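Lectin-related NK cell receptor LY49L1 (PDB 3G8K) serves as a natural killer cell receptor of the Ly49 family, probably recognising MHC class I molecules through its C-type lectin-like domain. Local coordinates at residues A[54-65]-A[100-111]. The protein carries 1 engineered substitution. Numbering follows the deposited sequence.
Sequences LKLLVPSDSYWI and CMLLSKTRLDND. Engineered in segment 54-65: Y63 (natural residue Cys).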
loop_
_atom_site.group_PDB
_atom_site.type_symbol
_atom_site.label_atom_id
_atom_site.label_comp_id
_atom_site.label_asym_id
_atom_site.label_seq_id
_atom_site.Cartn_x
_atom_site.Cartn_y
_atom_site.Cartn_z
ATOM N N LEU A 54 1.027 -9.400 -1.538
ATOM C CA LEU A 54 -0.120 -8.742 -2.159
ATOM C C LEU A 54 -1.403 -9.079 -1.440
ATOM O O LEU A 54 -2.241 -8.221 -1.284
ATOM C CB LEU A 54 -0.239 -9.019 -3.658
ATOM C CG LEU A 54 0.728 -8.240 -4.547
ATOM C CD1 LEU A 54 1.033 -9.127 -5.793
ATOM C CD2 LEU A 54 0.100 -6.896 -4.886
ATOM N N LYS A 55 -1.579 -10.333 -1.037
ATOM C CA LYS A 55 -2.802 -10.757 -0.331
ATOM C C LYS A 55 -2.931 -10.018 1.021
ATOM O O LYS A 55 -4.031 -9.692 1.468
ATOM C CB LYS A 55 -2.744 -12.244 -0.031
ATOM C CG LYS A 55 -3.068 -13.219 -1.135
ATOM C CD LYS A 55 -2.437 -14.521 -0.642
ATOM C CE LYS A 55 -2.892 -15.801 -1.346
ATOM N NZ LYS A 55 -1.786 -16.836 -1.029
ATOM N N LEU A 56 -1.792 -9.783 1.655
ATOM C CA LEU A 56 -1.647 -8.912 2.840
ATOM C C LEU A 56 -2.039 -7.420 2.597
ATOM O O LEU A 56 -2.949 -6.858 3.262
ATOM C CB LEU A 56 -0.205 -9.035 3.251
ATOM C CG LEU A 56 0.342 -9.190 4.654
ATOM C CD1 LEU A 56 0.751 -7.777 5.126
ATOM C CD2 LEU A 56 -0.626 -9.993 5.625
ATOM N N LEU A 57 -1.424 -6.809 1.583
ATOM C CA LEU A 57 -1.556 -5.392 1.293
ATOM C C LEU A 57 -2.660 -4.868 0.405
ATOM O O LEU A 57 -2.990 -3.702 0.547
ATOM C CB LEU A 57 -0.249 -4.868 0.729
ATOM C CG LEU A 57 0.508 -3.889 1.627
ATOM C CD1 LEU A 57 -0.477 -2.868 2.364
ATOM C CD2 LEU A 57 1.423 -4.629 2.655
ATOM N N VAL A 58 -3.198 -5.643 -0.550
ATOM C CA VAL A 58 -4.251 -5.097 -1.457
ATOM C C VAL A 58 -5.552 -4.801 -0.691
ATOM O O VAL A 58 -5.892 -5.585 0.181
ATOM C CB VAL A 58 -4.550 -6.049 -2.650
ATOM C CG1 VAL A 58 -3.431 -6.064 -3.605
ATOM C CG2 VAL A 58 -4.933 -7.502 -2.203
ATOM N N PRO A 59 -6.298 -3.680 -0.994
ATOM C CA PRO A 59 -7.641 -3.568 -0.437
ATOM C C PRO A 59 -8.505 -4.757 -0.816
ATOM O O PRO A 59 -8.281 -5.322 -1.862
ATOM C CB PRO A 59 -8.200 -2.299 -1.111
ATOM C CG PRO A 59 -7.054 -1.503 -1.429
ATOM C CD PRO A 59 -5.948 -2.488 -1.782
ATOM N N SER A 60 -9.465 -5.154 0.023
ATOM C CA SER A 60 -10.264 -6.377 -0.209
ATOM C C SER A 60 -11.097 -6.243 -1.466
ATOM O O SER A 60 -12.021 -5.422 -1.510
ATOM C CB SER A 60 -11.216 -6.666 0.982
ATOM O OG SER A 60 -12.177 -7.653 0.633
ATOM N N ASP A 61 -10.777 -7.029 -2.491
ATOM C CA ASP A 61 -11.526 -7.015 -3.730
ATOM C C ASP A 61 -10.876 -8.060 -4.561
ATOM O O ASP A 61 -9.998 -8.809 -4.052
ATOM C CB ASP A 61 -11.585 -5.615 -4.432
ATOM C CG ASP A 61 -12.864 -5.409 -5.218
ATOM O OD1 ASP A 61 -13.533 -6.441 -5.474
ATOM O OD2 ASP A 61 -13.254 -4.249 -5.568
ATOM N N SER A 62 -11.348 -8.155 -5.805
ATOM C CA SER A 62 -10.867 -9.110 -6.807
ATOM C C SER A 62 -10.281 -8.348 -7.997
ATOM O O SER A 62 -10.852 -7.375 -8.467
ATOM C CB SER A 62 -11.982 -10.012 -7.210
ATOM O OG SER A 62 -12.033 -11.021 -6.236
ATOM N N TYR A 63 -9.082 -8.759 -8.398
ATOM C CA TYR A 63 -8.221 -8.030 -9.325
ATOM C C TYR A 63 -7.795 -8.904 -10.455
ATOM O O TYR A 63 -7.230 -10.019 -10.231
ATOM C CB TYR A 63 -6.922 -7.507 -8.619
ATOM C CG TYR A 63 -7.222 -6.640 -7.431
ATOM C CD1 TYR A 63 -7.376 -5.267 -7.582
ATOM C CD2 TYR A 63 -7.376 -7.177 -6.149
ATOM C CE1 TYR A 63 -7.681 -4.441 -6.510
ATOM C CE2 TYR A 63 -7.689 -6.355 -5.059
ATOM C CZ TYR A 63 -7.828 -4.974 -5.258
ATOM O OH TYR A 63 -8.119 -4.130 -4.188
ATOM N N TRP A 64 -7.943 -8.415 -11.666
ATOM C CA TRP A 64 -7.318 -9.171 -12.810
ATOM C C TRP A 64 -5.830 -9.082 -12.775
ATOM O O TRP A 64 -5.304 -8.053 -12.435
ATOM C CB TRP A 64 -7.775 -8.581 -14.148
ATOM C CG TRP A 64 -9.173 -8.934 -14.657
ATOM C CD1 TRP A 64 -10.154 -7.959 -15.131
ATOM C CD2 TRP A 64 -9.852 -10.216 -14.742
ATOM N NE1 TRP A 64 -11.295 -8.618 -15.456
ATOM C CE2 TRP A 64 -11.153 -9.972 -15.294
ATOM C CE3 TRP A 64 -9.502 -11.531 -14.461
ATOM C CZ2 TRP A 64 -12.045 -10.997 -15.544
ATOM C CZ3 TRP A 64 -10.397 -12.526 -14.698
ATOM C CH2 TRP A 64 -11.619 -12.296 -15.253
ATOM N N ILE A 65 -5.127 -10.175 -13.121
ATOM C CA ILE A 65 -3.681 -10.184 -13.133
ATOM C C ILE A 65 -3.329 -10.835 -14.465
ATOM O O ILE A 65 -4.217 -11.347 -15.176
ATOM C CB ILE A 65 -3.012 -10.967 -11.871
ATOM C CG1 ILE A 65 -3.317 -12.477 -11.951
ATOM C CG2 ILE A 65 -3.329 -10.188 -10.508
ATOM C CD1 ILE A 65 -3.032 -13.251 -10.784
ATOM N N CYS A 100 -9.064 -16.930 -17.205
ATOM C CA CYS A 100 -8.189 -15.794 -16.794
ATOM C C CYS A 100 -8.069 -15.785 -15.275
ATOM O O CYS A 100 -9.048 -16.126 -14.585
ATOM C CB CYS A 100 -8.807 -14.466 -17.292
ATOM S SG CYS A 100 -8.817 -14.185 -19.144
ATOM N N MET A 101 -6.920 -15.352 -14.720
ATOM C CA MET A 101 -6.731 -15.381 -13.271
ATOM C C MET A 101 -6.999 -13.983 -12.586
ATOM O O MET A 101 -6.706 -12.935 -13.144
ATOM C CB MET A 101 -5.377 -16.077 -12.946
ATOM C CG MET A 101 -5.200 -16.744 -11.568
ATOM S SD MET A 101 -6.136 -18.204 -11.434
ATOM C CE MET A 101 -5.055 -19.396 -12.228
ATOM N N LEU A 102 -7.642 -14.008 -11.434
ATOM C CA LEU A 102 -7.715 -12.916 -10.508
ATOM C C LEU A 102 -6.941 -13.256 -9.251
ATOM O O LEU A 102 -6.860 -14.417 -8.882
ATOM C CB LEU A 102 -9.117 -12.730 -9.930
ATOM C CG LEU A 102 -10.307 -12.613 -10.798
ATOM C CD1 LEU A 102 -11.393 -13.257 -9.961
ATOM C CD2 LEU A 102 -10.508 -11.078 -10.865
ATOM N N LEU A 103 -6.472 -12.178 -8.642
ATOM C CA LEU A 103 -6.032 -12.040 -7.262
ATOM C C LEU A 103 -7.175 -11.554 -6.350
ATOM O O LEU A 103 -7.808 -10.503 -6.619
ATOM C CB LEU A 103 -4.930 -10.951 -7.218
ATOM C CG LEU A 103 -4.146 -10.691 -5.891
ATOM C CD1 LEU A 103 -3.838 -12.038 -5.157
ATOM C CD2 LEU A 103 -2.867 -9.867 -6.158
ATOM N N SER A 104 -7.428 -12.296 -5.272
ATOM C CA SER A 104 -8.153 -11.757 -4.085
ATOM C C SER A 104 -7.259 -11.881 -2.853
ATOM O O SER A 104 -6.216 -12.562 -2.907
ATOM C CB SER A 104 -9.512 -12.454 -3.879
ATOM O OG SER A 104 -9.432 -13.828 -3.587
ATOM N N LYS A 105 -7.633 -11.232 -1.751
ATOM C CA LYS A 105 -6.971 -11.480 -0.457
ATOM C C LYS A 105 -6.846 -12.933 -0.039
ATOM O O LYS A 105 -5.937 -13.331 0.730
ATOM C CB LYS A 105 -7.697 -10.725 0.660
ATOM C CG LYS A 105 -7.819 -9.232 0.369
ATOM C CD LYS A 105 -8.045 -8.517 1.643
ATOM C CE LYS A 105 -6.834 -8.586 2.498
ATOM N NZ LYS A 105 -5.751 -7.692 2.005
ATOM N N THR A 106 -7.746 -13.759 -0.534
ATOM C CA THR A 106 -7.729 -15.124 -0.063
ATOM C C THR A 106 -6.921 -16.118 -0.959
ATOM O O THR A 106 -6.283 -17.034 -0.419
ATOM C CB THR A 106 -9.156 -15.569 0.474
ATOM O OG1 THR A 106 -9.403 -16.947 0.222
ATOM C CG2 THR A 106 -10.312 -14.761 -0.161
ATOM N N ARG A 107 -6.926 -15.918 -2.290
ATOM C CA ARG A 107 -6.393 -16.898 -3.226
ATOM C C ARG A 107 -6.372 -16.349 -4.638
ATOM O O ARG A 107 -6.965 -15.325 -4.912
ATOM C CB ARG A 107 -7.201 -18.226 -3.199
ATOM C CG ARG A 107 -8.721 -18.121 -3.482
ATOM C CD ARG A 107 -9.511 -19.363 -2.906
ATOM N NE ARG A 107 -10.839 -19.518 -3.477
ATOM C CZ ARG A 107 -11.829 -18.602 -3.441
ATOM N NH1 ARG A 107 -13.002 -18.882 -4.003
ATOM N NH2 ARG A 107 -11.676 -17.413 -2.864
ATOM N N LEU A 108 -5.653 -17.058 -5.508
ATOM C CA LEU A 108 -5.767 -16.968 -6.942
ATOM C C LEU A 108 -7.023 -17.783 -7.312
ATOM O O LEU A 108 -7.233 -18.880 -6.785
ATOM C CB LEU A 108 -4.499 -17.552 -7.557
ATOM C CG LEU A 108 -3.394 -16.592 -8.055
ATOM C CD1 LEU A 108 -3.212 -15.263 -7.247
ATOM C CD2 LEU A 108 -2.025 -17.268 -8.360
ATOM N N ASP A 109 -7.862 -17.243 -8.201
ATOM C CA ASP A 109 -8.984 -17.988 -8.727
ATOM C C ASP A 109 -9.120 -17.730 -10.212
ATOM O O ASP A 109 -8.671 -16.706 -10.701
ATOM C CB ASP A 109 -10.246 -17.591 -7.960
ATOM C CG ASP A 109 -11.321 -18.672 -8.023
ATOM O OD1 ASP A 109 -12.424 -18.369 -7.555
ATOM O OD2 ASP A 109 -11.029 -19.814 -8.530
ATOM N N ASN A 110 -9.655 -18.678 -10.973
ATOM C CA ASN A 110 -9.877 -18.434 -12.358
ATOM C C ASN A 110 -11.304 -17.944 -12.544
ATOM O O ASN A 110 -12.175 -18.244 -11.726
ATOM C CB ASN A 110 -9.669 -19.684 -13.176
ATOM C CG ASN A 110 -10.635 -20.812 -12.804
ATOM O OD1 ASN A 110 -10.909 -21.108 -11.634
ATOM N ND2 ASN A 110 -11.118 -21.456 -13.815
ATOM N N ASP A 111 -11.543 -17.252 -13.633
ATOM C CA ASP A 111 -12.860 -16.684 -13.843
ATOM C C ASP A 111 -13.067 -16.271 -15.301
ATOM O O ASP A 111 -12.107 -16.159 -16.057
ATOM C CB ASP A 111 -13.153 -15.540 -12.862
ATOM C CG ASP A 111 -14.650 -15.446 -12.529
ATOM O OD1 ASP A 111 -15.481 -15.862 -13.389
ATOM O OD2 ASP A 111 -15.032 -15.052 -11.412
#
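In the C-type lectin-like fold, the first part of strand 62-70 pairs antiparallel with strand 100-104, and the turn that leads on to strand 108-111 reaches back to the end of helix 48-57. The ladder is centred on the hydrogen-bonded pair Y63 and L103: Y63 N gives to L103 O and L103 N to Y63 O, both at 2.8 Å. I65 N continues it to M101 O at 3.2 Å, while W64 and L102 form a non-hydrogen-bonded pair between. At the helix end, K105 NZ gathers three carbonyls of the last turn and the residue after it. K55 O is 2.7 Å from NZ, V58 O receives NZ nearly head-on in its carbonyl plane at 2.8 Å, and L56 O is met from above its plane. Bends at chi3 (68°) and chi4 (74°) fold the lysine tail back onto these oxygens, its CD resting against S60 CA and CB. With CG anti to its N (chi1 -173°), L103 carries CD2 to L54 CB at 3.7 Å, while I65 CG2 packs on its CB; I120 of strand 118-124 touches both L54 and I65. Farther along, L102 CD2 sits over one face of the W64 indole in a CH-pi contact, 4.2 Å from the centroid of the six-membered ring, and C100 CB meets CZ3 obliquely. C100 is disulfide-bonded to C113, and F117 and W28 meet W64 edge-to-face. Y63 is an engineered residue replacing cysteine; its OH gives a 2.6 Å bond to P59 O, from above the carbonyl plane. One ammonium thus binds K55 O and, less well directed, L56 O at the helix end, together with V58 O just beyond it, and its positive charge would probably be favoured by the negative end of the helix dipole.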